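Local structure of putative fimbrium tip subunit Fim1C (4EPS) at residues M337-T341 with D415-F420; E342-P348 with K498-Y504; V370-Y374 with S472-N476; V431-L437 with Y469-T473; I465-W470 with Y481-K487. The protein is probably a component of the tip of a fimbrium, the filamentous surface appendage that mediates cell adhesion and biofilm formation. One frame throughout, in Å; residues are numbered along the deposited sequence.

Interaction 1: M337-T341 with D415-F420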
# COMPACT_ATOMS: atom_id res chain seq x y z
N MSE A 337 -6.62 21.97 3.76
CA MSE A 337 -6.73 23.42 3.59
C MSE A 337 -7.60 23.71 2.36
O MSE A 337 -7.39 23.12 1.30
CB MSE A 337 -5.36 24.08 3.43
CG MSE A 337 -5.47 25.61 3.40
SE MSE A 337 -3.72 26.42 3.21
CE MSE A 337 -3.34 25.76 1.44
N SER A 338 -8.50 24.67 2.49
CA SER A 338 -9.42 25.09 1.45
C SER A 338 -8.71 25.64 0.22
O SER A 338 -7.73 26.34 0.36
CB SER A 338 -10.33 26.20 2.00
OG SER A 338 -9.59 27.41 2.28
N LEU A 339 -9.29 25.40 -0.99
CA LEU A 339 -8.88 26.14 -2.20
C LEU A 339 -9.37 27.59 -2.06
O LEU A 339 -8.86 28.50 -2.71
CB LEU A 339 -9.52 25.53 -3.46
CG LEU A 339 -9.18 24.07 -3.77
CD1 LEU A 339 -9.67 23.68 -5.18
CD2 LEU A 339 -7.68 23.81 -3.67
N TYR A 340 -10.43 27.76 -1.27
CA TYR A 340 -11.02 29.07 -1.00
C TYR A 340 -10.02 30.00 -0.35
O TYR A 340 -9.31 29.61 0.59
CB TYR A 340 -12.23 28.92 -0.06
CG TYR A 340 -12.89 30.24 0.35
CD1 TYR A 340 -12.40 30.98 1.44
CD2 TYR A 340 -13.96 30.77 -0.37
CE1 TYR A 340 -12.96 32.21 1.79
CE2 TYR A 340 -14.56 31.98 0.00
CZ TYR A 340 -14.05 32.69 1.08
OH TYR A 340 -14.62 33.88 1.45
N THR A 341 -9.98 31.26 -0.82
CA THR A 341 -9.18 32.29 -0.15
C THR A 341 -9.74 33.67 -0.51
O THR A 341 -10.04 33.95 -1.68
CB THR A 341 -7.66 32.20 -0.39
OG1 THR A 341 -7.01 33.18 0.44
CG2 THR A 341 -7.25 32.40 -1.87
N ASP A 415 -19.33 31.47 3.00
CA ASP A 415 -18.96 31.58 1.59
C ASP A 415 -18.07 30.43 1.16
O ASP A 415 -18.25 29.92 0.06
CB ASP A 415 -18.22 32.90 1.33
CG ASP A 415 -19.09 34.14 1.32
OD1 ASP A 415 -20.34 34.00 1.43
OD2 ASP A 415 -18.52 35.26 1.24
N CYS A 416 -17.12 30.01 2.04
CA CYS A 416 -16.23 28.87 1.74
C CYS A 416 -17.08 27.60 1.64
O CYS A 416 -16.96 26.84 0.68
CB CYS A 416 -15.15 28.75 2.83
SG CYS A 416 -13.98 27.39 2.57
N GLU A 417 -17.98 27.40 2.60
CA GLU A 417 -18.87 26.23 2.63
C GLU A 417 -19.81 26.21 1.41
O GLU A 417 -20.08 25.13 0.86
CB GLU A 417 -19.69 26.25 3.96
CG GLU A 417 -20.72 25.13 4.13
CD GLU A 417 -20.27 23.71 3.86
OE1 GLU A 417 -19.10 23.37 4.16
OE2 GLU A 417 -21.11 22.91 3.37
N SER A 418 -20.30 27.39 0.98
CA SER A 418 -21.21 27.50 -0.17
C SER A 418 -20.51 27.10 -1.46
O SER A 418 -21.08 26.33 -2.24
CB SER A 418 -21.75 28.92 -0.29
OG SER A 418 -22.64 29.20 0.78
N SER A 419 -19.30 27.61 -1.70
CA SER A 419 -18.54 27.31 -2.92
C SER A 419 -17.85 25.95 -2.90
O SER A 419 -17.65 25.37 -3.97
CB SER A 419 -17.48 28.38 -3.16
OG SER A 419 -18.07 29.66 -3.35
N PHE A 420 -17.40 25.47 -1.72
CA PHE A 420 -16.64 24.22 -1.58
C PHE A 420 -17.22 23.43 -0.40
O PHE A 420 -16.60 23.38 0.67
CB PHE A 420 -15.15 24.53 -1.37
CG PHE A 420 -14.56 25.42 -2.43
CD1 PHE A 420 -14.08 24.88 -3.62
CD2 PHE A 420 -14.46 26.80 -2.24
CE1 PHE A 420 -13.51 25.71 -4.60
CE2 PHE A 420 -13.89 27.63 -3.22
CZ PHE A 420 -13.41 27.07 -4.40
O HOH W 1 -16.26 34.93 -0.20
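Y340 lays one face of its ring against C416, near the C-terminal end of helix 408-419. This is first a CH-pi contact: C416 CB stands 3.8 Å from the centroid of the Y340 ring, only 18° off the ring normal. The sulfur makes an oblique Cys sulfur-aromatic contact with the same ring and also touches its stem, C416 SG lying 3.5 Å from Y340 CB. With CG anti to the backbone N (chi1 177°), the Y340 side chain reaches across to the helix.

Apolar packing continues at F420, just past the helix. F420 CD2 meets Y340 CB at 3.8 Å, while L339 CB sits over a face of the F420 ring. I294 packs on F420 and W429 on C416.

The polar part is carried by water. Water 1 lies in the plane of the Y340 ring at its edge, 2.6 Å from Y340 OH, and donates to D415 OD2 at 2.7 Å. Within segment 337-341, S338 OG donates to Y340 O in the carbonyl plane, on a lone pair, which ties down the turn carrying the tyrosine.

Replacing Y340 with an alanine would probably leave the C416 side chain without its aromatic cover and water 1 without its phenol partner. Helix 408-419 and segment 337-341 are thus joined by an apolar seam, with a water-mediated polar link at the tyrosine hydroxyl.

Interaction 2: E342-P348 with K498-Y504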
# COMPACT_ATOMS: atom_id res chain seq x y z
N GLU A 342 -9.89 34.52 0.50
CA GLU A 342 -10.34 35.91 0.35
C GLU A 342 -9.68 36.72 1.41
O GLU A 342 -9.19 36.15 2.39
CB GLU A 342 -11.88 36.04 0.48
CG GLU A 342 -12.74 35.39 -0.60
CD GLU A 342 -12.53 35.79 -2.06
OE1 GLU A 342 -12.13 36.94 -2.32
OE2 GLU A 342 -12.78 34.93 -2.93
N THR A 343 -9.67 38.06 1.25
CA THR A 343 -9.17 38.98 2.28
C THR A 343 -10.37 39.65 2.91
O THR A 343 -11.38 39.88 2.23
CB THR A 343 -8.20 40.01 1.70
OG1 THR A 343 -8.90 40.75 0.69
CG2 THR A 343 -6.93 39.39 1.15
N GLY A 344 -10.28 39.95 4.19
CA GLY A 344 -11.38 40.63 4.87
C GLY A 344 -11.09 40.89 6.33
O GLY A 344 -10.01 40.53 6.82
N LYS A 345 -12.08 41.48 7.03
CA LYS A 345 -12.01 41.77 8.46
C LYS A 345 -12.38 40.51 9.21
O LYS A 345 -12.88 39.56 8.58
CB LYS A 345 -12.94 42.96 8.84
CG LYS A 345 -12.57 44.26 8.16
CD LYS A 345 -13.69 45.29 8.33
CE LYS A 345 -13.27 46.70 7.97
NZ LYS A 345 -13.11 46.89 6.51
N PHE A 346 -12.13 40.47 10.53
CA PHE A 346 -12.44 39.26 11.29
C PHE A 346 -13.68 39.48 12.12
O PHE A 346 -14.60 38.67 12.08
CB PHE A 346 -11.25 38.85 12.19
CG PHE A 346 -11.44 37.50 12.85
CD1 PHE A 346 -11.03 36.33 12.22
CD2 PHE A 346 -12.02 37.40 14.11
CE1 PHE A 346 -11.21 35.09 12.84
CE2 PHE A 346 -12.24 36.16 14.70
CZ PHE A 346 -11.83 35.02 14.06
N SER A 347 -13.68 40.54 12.92
CA SER A 347 -14.79 40.87 13.81
C SER A 347 -14.70 42.31 14.20
O SER A 347 -13.65 42.93 13.99
CB SER A 347 -14.74 39.99 15.06
OG SER A 347 -13.79 40.46 16.00
N PRO A 348 -15.73 42.90 14.86
CA PRO A 348 -15.52 44.25 15.40
C PRO A 348 -14.56 44.17 16.60
O PRO A 348 -14.34 43.08 17.12
CB PRO A 348 -16.93 44.69 15.82
CG PRO A 348 -17.73 43.48 15.96
CD PRO A 348 -17.04 42.34 15.26
N LYS A 498 -8.58 43.15 14.91
CA LYS A 498 -9.77 42.43 14.41
C LYS A 498 -10.48 43.14 13.24
O LYS A 498 -11.10 42.47 12.42
CB LYS A 498 -10.75 42.20 15.56
CG LYS A 498 -10.28 41.11 16.53
CD LYS A 498 -11.06 41.13 17.85
CE LYS A 498 -10.48 40.13 18.82
NZ LYS A 498 -11.39 39.87 19.96
N THR A 499 -10.34 44.48 13.17
CA THR A 499 -10.93 45.36 12.16
C THR A 499 -9.97 45.62 10.98
O THR A 499 -10.35 46.28 10.02
CB THR A 499 -11.38 46.68 12.82
OG1 THR A 499 -10.23 47.27 13.42
CG2 THR A 499 -12.46 46.46 13.85
N ASN A 500 -8.74 45.06 11.04
CA ASN A 500 -7.81 45.15 9.90
C ASN A 500 -8.24 44.13 8.83
O ASN A 500 -9.18 43.38 9.05
CB ASN A 500 -6.36 44.92 10.34
CG ASN A 500 -5.71 46.16 10.88
OD1 ASN A 500 -6.30 47.22 10.94
ND2 ASN A 500 -4.47 46.05 11.28
N THR A 501 -7.57 44.12 7.67
CA THR A 501 -7.87 43.19 6.58
C THR A 501 -6.70 42.26 6.38
O THR A 501 -5.60 42.72 6.05
CB THR A 501 -8.20 43.98 5.29
OG1 THR A 501 -9.37 44.76 5.50
CG2 THR A 501 -8.43 43.05 4.08
N TYR A 502 -6.92 40.95 6.56
CA TYR A 502 -5.89 39.94 6.32
C TYR A 502 -6.49 38.79 5.48
O TYR A 502 -7.67 38.84 5.12
CB TYR A 502 -5.25 39.42 7.62
CG TYR A 502 -4.67 40.50 8.51
CD1 TYR A 502 -3.52 41.20 8.15
CD2 TYR A 502 -5.30 40.85 9.70
CE1 TYR A 502 -2.97 42.18 8.99
CE2 TYR A 502 -4.77 41.84 10.54
CZ TYR A 502 -3.62 42.52 10.16
OH TYR A 502 -3.14 43.51 11.00
N THR A 503 -5.68 37.78 5.18
CA THR A 503 -6.09 36.68 4.30
C THR A 503 -6.66 35.52 5.06
O THR A 503 -6.10 35.08 6.07
CB THR A 503 -4.89 36.22 3.44
OG1 THR A 503 -4.43 37.35 2.72
CG2 THR A 503 -5.27 35.12 2.44
N TYR A 504 -7.75 34.98 4.52
CA TYR A 504 -8.37 33.76 5.02
C TYR A 504 -7.97 32.53 4.22
O TYR A 504 -8.02 32.53 2.99
CB TYR A 504 -9.90 33.87 4.91
CG TYR A 504 -10.55 34.71 5.98
CD1 TYR A 504 -10.88 34.16 7.21
CD2 TYR A 504 -10.90 36.03 5.73
CE1 TYR A 504 -11.51 34.92 8.19
CE2 TYR A 504 -11.53 36.80 6.71
CZ TYR A 504 -11.85 36.24 7.93
OH TYR A 504 -12.47 36.97 8.90
O HOH W 2 -13.33 38.72 18.23
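A chi1 of -78° sets CG of Y504 beside its own backbone N and sends the ring along segment 342-348, where Y504 OH donates to K345 O at 2.6 Å, tilted from the carbonyl plane. K345 O and E342 O both lie at the edge of the Y504 ring. F346 CG is anti to its backbone N (chi1 -172°), and the F346 and Y504 side chains cross at about a right angle, F346 CD1 lying 3.7 Å from Y504 OH.

K498 O is gripped twice, by F346 N at 2.9 Å and more loosely by S347 N from above the carbonyl plane. The K498 chain runs past S347 OG, with CD at 3.4 Å, and its NZ reaches a salt bridge with E474; water 2 links NZ back to S347 OG.

G344 N donates to Y502 O at 3.0 Å, and Y502 N returns a bond to G344 O. This is antiparallel pairing of strand 342-344, an outermost strand of its six-stranded sheet within this chain, with strand 502-509.

Interaction 3: V370-Y374 with S472-N476. With SO4 (sulfate ion), chain G.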
# COMPACT_ATOMS: atom_id res chain seq x y z
N VAL A 370 -9.94 30.31 23.52
CA VAL A 370 -9.43 30.72 22.21
C VAL A 370 -8.14 31.58 22.39
O VAL A 370 -7.43 31.80 21.41
CB VAL A 370 -10.49 31.49 21.36
CG1 VAL A 370 -11.70 30.61 21.05
CG2 VAL A 370 -10.91 32.80 22.05
N THR A 371 -7.85 32.08 23.60
CA THR A 371 -6.66 32.93 23.76
C THR A 371 -5.35 32.19 23.48
O THR A 371 -5.19 31.02 23.81
CB THR A 371 -6.62 33.58 25.16
OG1 THR A 371 -5.74 34.70 25.12
CG2 THR A 371 -6.24 32.60 26.30
N GLY A 372 -4.41 32.88 22.86
CA GLY A 372 -3.07 32.36 22.73
C GLY A 372 -2.21 32.94 23.85
O GLY A 372 -1.14 32.42 24.16
N TYR A 373 -2.70 34.02 24.49
CA TYR A 373 -1.88 34.82 25.39
C TYR A 373 -2.15 34.68 26.89
O TYR A 373 -1.20 34.77 27.67
CB TYR A 373 -2.00 36.30 24.98
CG TYR A 373 -0.89 37.19 25.50
CD1 TYR A 373 0.28 37.38 24.76
CD2 TYR A 373 -1.01 37.85 26.72
CE1 TYR A 373 1.30 38.22 25.23
CE2 TYR A 373 0.02 38.67 27.20
CZ TYR A 373 1.17 38.84 26.46
OH TYR A 373 2.16 39.66 26.95
N TYR A 374 -3.42 34.54 27.31
CA TYR A 374 -3.78 34.52 28.72
C TYR A 374 -4.24 33.15 29.18
O TYR A 374 -5.03 33.07 30.12
CB TYR A 374 -4.91 35.53 28.97
CG TYR A 374 -4.54 36.95 28.60
CD1 TYR A 374 -3.76 37.73 29.44
CD2 TYR A 374 -5.00 37.52 27.41
CE1 TYR A 374 -3.41 39.04 29.09
CE2 TYR A 374 -4.66 38.82 27.05
CZ TYR A 374 -3.88 39.58 27.91
OH TYR A 374 -3.55 40.87 27.57
N SER A 472 -7.65 31.80 14.32
CA SER A 472 -8.78 31.86 15.26
C SER A 472 -8.25 32.00 16.70
O SER A 472 -9.05 31.93 17.65
CB SER A 472 -9.64 30.60 15.13
OG SER A 472 -8.84 29.44 15.28
N THR A 473 -6.92 32.21 16.87
CA THR A 473 -6.28 32.36 18.19
C THR A 473 -6.33 33.85 18.59
O THR A 473 -5.81 34.71 17.88
CB THR A 473 -4.85 31.79 18.13
OG1 THR A 473 -4.93 30.45 17.62
CG2 THR A 473 -4.16 31.80 19.52
N GLU A 474 -6.95 34.14 19.74
CA GLU A 474 -7.14 35.51 20.18
C GLU A 474 -5.94 36.03 20.97
O GLU A 474 -5.37 35.30 21.79
CB GLU A 474 -8.41 35.60 21.04
CG GLU A 474 -8.83 37.03 21.35
CD GLU A 474 -10.05 37.15 22.24
OE1 GLU A 474 -10.02 36.55 23.35
OE2 GLU A 474 -10.99 37.88 21.87
N ARG A 475 -5.56 37.31 20.73
CA ARG A 475 -4.50 37.97 21.49
C ARG A 475 -5.12 38.72 22.66
O ARG A 475 -4.66 38.57 23.79
CB ARG A 475 -3.66 38.93 20.61
CG ARG A 475 -2.73 39.90 21.40
CD ARG A 475 -1.73 39.19 22.32
NE ARG A 475 -0.87 40.15 23.03
CZ ARG A 475 -1.19 40.74 24.17
NH1 ARG A 475 -2.35 40.48 24.76
NH2 ARG A 475 -0.35 41.62 24.72
N ASN A 476 -6.15 39.55 22.40
CA ASN A 476 -6.85 40.35 23.42
C ASN A 476 -8.21 40.77 22.83
O ASN A 476 -8.60 40.25 21.77
CB ASN A 476 -5.99 41.57 23.91
CG ASN A 476 -5.59 42.59 22.87
OD1 ASN A 476 -6.16 42.67 21.78
ND2 ASN A 476 -4.61 43.43 23.19
S SO4 G . 2.74 41.45 22.75
O1 SO4 G . 3.41 42.35 21.80
O2 SO4 G . 3.67 40.37 23.12
O3 SO4 G . 2.29 42.17 23.93
O4 SO4 G . 1.55 40.87 22.14
O HOH W 3 -7.42 36.78 24.62
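R475 lies flat on Y373 in a cation-pi stack: R475 CZ is 3.5 Å from the centroid of the Y373 ring and the two planes are 4° apart. The arginine chain bends at CG (chi2 57°), bringing the guanidinium back alongside the tyrosine.

Hydrogen bonds hold the guanidinium at its edge. R475 NH1 donates to Y374 OH at 3.1 Å, nearly in the guanidinium plane, the Y374 ring being turned 69° from that plane. A sulfate, probably from the crystallisation liquor, takes R475 NE on O4 at 2.7 Å and R475 NH2 on O3 at 2.8 Å; T494 also binds it.

Backbone bonds join the two segments further in. E474 N donates to V370 O, and G372 N to E474 O at 2.8 Å. T371 OG1 accepts from Y373 N and Y374 N, an ST turn and ST motif that shape the loop bearing both tyrosines. G372, with no side chain, leaves room for T473 CG2, 3.4 Å from its CA.

With a serine in place of Y373, the guanidinium would probably lose its flat support and turn more freely. Stacked on one face and bonded along its edge, R475 is well placed to receive an anion.

Interaction 4: V431-L437 with Y469-T473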
# COMPACT_ATOMS: atom_id res chain seq x y z
N VAL A 431 -11.64 28.47 10.84
CA VAL A 431 -10.42 29.31 10.73
C VAL A 431 -9.34 28.59 11.54
O VAL A 431 -9.54 28.35 12.74
CB VAL A 431 -10.64 30.77 11.20
CG1 VAL A 431 -9.33 31.56 11.18
CG2 VAL A 431 -11.71 31.49 10.34
N PRO A 432 -8.20 28.23 10.93
CA PRO A 432 -7.19 27.48 11.69
C PRO A 432 -6.65 28.28 12.87
O PRO A 432 -6.59 29.50 12.80
CB PRO A 432 -6.07 27.24 10.65
CG PRO A 432 -6.27 28.34 9.61
CD PRO A 432 -7.78 28.44 9.53
N SER A 433 -6.25 27.58 13.94
CA SER A 433 -5.53 28.22 15.05
C SER A 433 -4.19 28.69 14.49
O SER A 433 -3.74 28.18 13.44
CB SER A 433 -5.30 27.23 16.19
OG SER A 433 -4.61 26.09 15.69
N SER A 434 -3.49 29.55 15.23
CA SER A 434 -2.17 30.02 14.80
C SER A 434 -1.20 28.82 14.71
O SER A 434 -0.37 28.78 13.81
CB SER A 434 -1.65 31.10 15.75
OG SER A 434 -1.65 30.61 17.09
N GLY A 435 -1.40 27.82 15.56
CA GLY A 435 -0.53 26.63 15.55
C GLY A 435 -0.66 25.84 14.27
O GLY A 435 0.33 25.38 13.70
N GLU A 436 -1.90 25.66 13.80
CA GLU A 436 -2.16 24.95 12.55
C GLU A 436 -1.51 25.69 11.35
O GLU A 436 -0.94 25.04 10.46
CB GLU A 436 -3.66 24.78 12.33
CG GLU A 436 -4.20 23.62 13.16
CD GLU A 436 -5.70 23.65 13.31
OE1 GLU A 436 -6.22 24.66 13.85
OE2 GLU A 436 -6.36 22.68 12.88
N LEU A 437 -1.62 27.03 11.32
CA LEU A 437 -1.03 27.82 10.23
C LEU A 437 0.48 27.76 10.25
O LEU A 437 1.09 27.61 9.20
CB LEU A 437 -1.46 29.30 10.30
CG LEU A 437 -2.91 29.56 9.85
CD1 LEU A 437 -3.39 30.92 10.40
CD2 LEU A 437 -3.05 29.45 8.31
N TYR A 469 -1.94 36.02 7.40
CA TYR A 469 -3.12 35.17 7.50
C TYR A 469 -3.82 35.24 8.85
O TYR A 469 -3.16 35.17 9.88
CB TYR A 469 -2.71 33.70 7.20
CG TYR A 469 -2.21 33.52 5.79
CD1 TYR A 469 -0.89 33.82 5.45
CD2 TYR A 469 -3.08 33.17 4.76
CE1 TYR A 469 -0.43 33.72 4.13
CE2 TYR A 469 -2.64 33.07 3.43
CZ TYR A 469 -1.32 33.35 3.13
OH TYR A 469 -0.88 33.26 1.82
N TRP A 470 -5.15 35.35 8.83
CA TRP A 470 -5.91 35.31 10.08
C TRP A 470 -5.81 33.96 10.77
O TRP A 470 -5.88 32.93 10.09
CB TRP A 470 -7.42 35.47 9.79
CG TRP A 470 -7.86 36.84 9.41
CD1 TRP A 470 -8.43 37.21 8.23
CD2 TRP A 470 -7.91 38.00 10.26
NE1 TRP A 470 -8.83 38.52 8.27
CE2 TRP A 470 -8.51 39.04 9.51
CE3 TRP A 470 -7.48 38.28 11.58
CZ2 TRP A 470 -8.69 40.34 10.02
CZ3 TRP A 470 -7.67 39.56 12.10
CH2 TRP A 470 -8.27 40.57 11.32
N SER A 471 -5.76 33.95 12.10
CA SER A 471 -5.94 32.70 12.84
C SER A 471 -7.18 32.89 13.72
O SER A 471 -7.68 34.02 13.87
CB SER A 471 -4.72 32.34 13.68
OG SER A 471 -4.73 33.07 14.89
N SER A 472 -7.65 31.80 14.32
CA SER A 472 -8.78 31.86 15.26
C SER A 472 -8.25 32.00 16.70
O SER A 472 -9.05 31.93 17.65
CB SER A 472 -9.64 30.60 15.13
OG SER A 472 -8.84 29.44 15.28
N THR A 473 -6.92 32.21 16.87
CA THR A 473 -6.28 32.36 18.19
C THR A 473 -6.33 33.85 18.59
O THR A 473 -5.81 34.71 17.88
CB THR A 473 -4.85 31.79 18.13
OG1 THR A 473 -4.93 30.45 17.62
CG2 THR A 473 -4.16 31.80 19.52
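V431 and L437 grip strand 469-474 from two points, one before helix 434-438 and one in its first turn. V431 has CG1 anti to its backbone N (chi1 175°), which lays that methyl against the strand backbone, 3.6 Å from S471 C. L437 is pressed closer: its CD1 comes within 3.2 Å of W470 O and also touches S471 CB and Y469 CB.

Next to V431 sits S472, at the corner where the strand turns. S472 OG donates to V431 O at 2.9 Å from above the carbonyl plane, and accepts from N392 as well. Its backbone N bonds to P432 O at 3.0 Å, again from above the plane of the carbonyl.

Next along the strand, T473 OG1 accepts from S434 N at 2.9 Å, with an N-H...O angle of 170°. S471 OG accepts from T473 N, an ST turn at the corner, and is also hydrogen-bonded to Y481 O.

Within the helix start, S433 N donates to E436 OE1 and S433 OG takes a weak bond from E436 N. S433 and E436 thus form a capping box, the N-terminal helix motif, docked here on a bent strand.

Interaction 5: I465-W470 with Y481-K487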
# COMPACT_ATOMS: atom_id res chain seq x y z
N ILE A 465 3.26 33.52 -0.04
CA ILE A 465 4.20 33.40 1.09
C ILE A 465 4.42 34.77 1.79
O ILE A 465 4.81 34.76 2.95
CB ILE A 465 5.55 32.78 0.63
CG1 ILE A 465 6.35 32.20 1.81
CG2 ILE A 465 6.38 33.76 -0.27
CD1 ILE A 465 7.67 31.43 1.44
N SER A 466 4.18 35.91 1.10
CA SER A 466 4.39 37.25 1.66
C SER A 466 3.11 37.82 2.29
O SER A 466 3.13 38.92 2.84
CB SER A 466 4.90 38.20 0.57
OG SER A 466 3.94 38.36 -0.46
N ALA A 467 1.98 37.08 2.21
CA ALA A 467 0.72 37.55 2.78
C ALA A 467 0.66 37.31 4.31
O ALA A 467 1.50 36.61 4.87
CB ALA A 467 -0.46 36.86 2.10
N THR A 468 -0.35 37.90 4.96
CA THR A 468 -0.58 37.78 6.40
C THR A 468 -1.90 37.06 6.55
O THR A 468 -2.87 37.45 5.92
CB THR A 468 -0.56 39.16 7.06
OG1 THR A 468 0.75 39.72 6.87
CG2 THR A 468 -0.83 39.06 8.58
N TYR A 469 -1.94 36.02 7.40
CA TYR A 469 -3.12 35.17 7.50
C TYR A 469 -3.82 35.24 8.85
O TYR A 469 -3.16 35.17 9.88
CB TYR A 469 -2.71 33.70 7.20
CG TYR A 469 -2.21 33.52 5.79
CD1 TYR A 469 -0.89 33.82 5.45
CD2 TYR A 469 -3.08 33.17 4.76
CE1 TYR A 469 -0.43 33.72 4.13
CE2 TYR A 469 -2.64 33.07 3.43
CZ TYR A 469 -1.32 33.35 3.13
OH TYR A 469 -0.88 33.26 1.82
N TRP A 470 -5.15 35.35 8.83
CA TRP A 470 -5.91 35.31 10.08
C TRP A 470 -5.81 33.96 10.77
O TRP A 470 -5.88 32.93 10.09
CB TRP A 470 -7.42 35.47 9.79
CG TRP A 470 -7.86 36.84 9.41
CD1 TRP A 470 -8.43 37.21 8.23
CD2 TRP A 470 -7.91 38.00 10.26
NE1 TRP A 470 -8.83 38.52 8.27
CE2 TRP A 470 -8.51 39.04 9.51
CE3 TRP A 470 -7.48 38.28 11.58
CZ2 TRP A 470 -8.69 40.34 10.02
CZ3 TRP A 470 -7.67 39.56 12.10
CH2 TRP A 470 -8.27 40.57 11.32
N TYR A 481 -4.18 36.63 16.74
CA TYR A 481 -2.86 36.24 16.26
C TYR A 481 -2.95 36.14 14.73
O TYR A 481 -3.96 35.63 14.19
CB TYR A 481 -2.44 34.88 16.84
CG TYR A 481 -1.87 34.98 18.24
CD1 TYR A 481 -2.70 35.20 19.33
CD2 TYR A 481 -0.50 34.85 18.47
CE1 TYR A 481 -2.19 35.28 20.63
CE2 TYR A 481 0.02 34.88 19.77
CZ TYR A 481 -0.83 35.13 20.84
OH TYR A 481 -0.32 35.21 22.11
N ILE A 482 -1.93 36.62 14.03
CA ILE A 482 -1.85 36.57 12.56
C ILE A 482 -0.54 35.88 12.21
O ILE A 482 0.46 36.04 12.92
CB ILE A 482 -1.98 37.99 11.92
CG1 ILE A 482 -1.10 39.05 12.70
CG2 ILE A 482 -3.49 38.38 11.83
CD1 ILE A 482 -0.87 40.47 11.97
N VAL A 483 -0.55 35.12 11.12
CA VAL A 483 0.60 34.33 10.75
C VAL A 483 1.23 34.86 9.47
O VAL A 483 0.54 35.18 8.50
CB VAL A 483 0.23 32.81 10.64
CG1 VAL A 483 1.40 31.97 10.11
CG2 VAL A 483 -0.22 32.27 12.01
N THR A 484 2.56 34.93 9.50
CA THR A 484 3.38 35.31 8.35
C THR A 484 4.39 34.22 8.13
O THR A 484 4.60 33.38 9.01
CB THR A 484 4.06 36.67 8.60
OG1 THR A 484 4.79 36.62 9.83
CG2 THR A 484 3.05 37.83 8.58
N TYR A 485 5.02 34.22 6.96
CA TYR A 485 5.95 33.17 6.60
C TYR A 485 7.22 33.70 6.00
O TYR A 485 7.19 34.68 5.27
CB TYR A 485 5.30 32.27 5.53
CG TYR A 485 4.06 31.54 6.01
CD1 TYR A 485 4.17 30.38 6.78
CD2 TYR A 485 2.79 32.03 5.72
CE1 TYR A 485 3.02 29.72 7.26
CE2 TYR A 485 1.64 31.37 6.17
CZ TYR A 485 1.77 30.22 6.95
OH TYR A 485 0.63 29.60 7.41
N SER A 486 8.29 32.97 6.22
CA SER A 486 9.54 33.09 5.47
C SER A 486 9.62 31.81 4.63
O SER A 486 8.70 30.97 4.71
CB SER A 486 10.72 33.24 6.41
OG SER A 486 10.92 32.00 7.08
N LYS A 487 10.74 31.58 3.92
CA LYS A 487 10.91 30.35 3.15
C LYS A 487 11.25 29.18 4.07
O LYS A 487 11.26 28.03 3.62
CB LYS A 487 11.98 30.53 2.07
CG LYS A 487 11.50 31.41 0.92
CD LYS A 487 12.57 31.58 -0.15
CE LYS A 487 12.09 32.49 -1.26
NZ LYS A 487 13.17 32.82 -2.21
O HOH W 4 4.12 36.23 5.10
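Water 4 bridges the two segments where their direct pairing gives out: Y485 N donates to it at 2.9 Å, and it lies 2.7 Å from both I465 O and A467 O, to which it can donate.

Beyond it the hairpin is direct. Y469 N donates to V483 O at 2.8 Å and V483 N to Y469 O at 2.9 Å, making Y469 and V483 an antiparallel hydrogen-bonded pair. W470 and I482 follow as a non-hydrogen-bonded pair, with I482 CG2 approaching W470 CE3 obliquely.

The Y469 and Y485 side chains cross at about a right angle. Their rings are inclined at 66°, and Y485 CE2 comes to 3.6 Å from Y469 CD1; the Y469 carbons lie at the edge of the Y485 ring. The phenol ends are held elsewhere, Y469 OH by D464 O and Y485 OH by L437 O.

T468 and T484 run side by side, T468 OG1 lying against T484 CG2, while T468 CG2 meets I482 CD1 at 3.7 Å. Farther out, I465 has CG1 anti to its backbone N (chi1 -161°), which carries CD1 over the backbone of S486, 3.5 Å from its O, and on to K487 CG. The chemistry is that of a hairpin whose backbone bonds pass into a water bridge at its open end, with aromatic and aliphatic side chains packed beside it.

Overall arrangement
All five contacts lie on the same side of the chain's centre. Interaction 1 crosses interaction 2 along the chain, their centres 16 Å apart, and both reach the six-stranded antiparallel sheet through strands 334-338, 342-344 and 502-509. Interactions 3, 4 and 5 share strand 469-474 and are nested in the loop that interaction 2 closes. Interactions 3 and 4 have S472 and T473 in common, interactions 4 and 5 Y469 and W470; in each case the centres are about 10 Å apart. W470 bonds to G344 and T503, which joins the three-stranded sheet to the six-stranded one, and the E474-K498 salt bridge ties interaction 3 to interaction 2. Segments distant in sequence thereby form one C-terminal region.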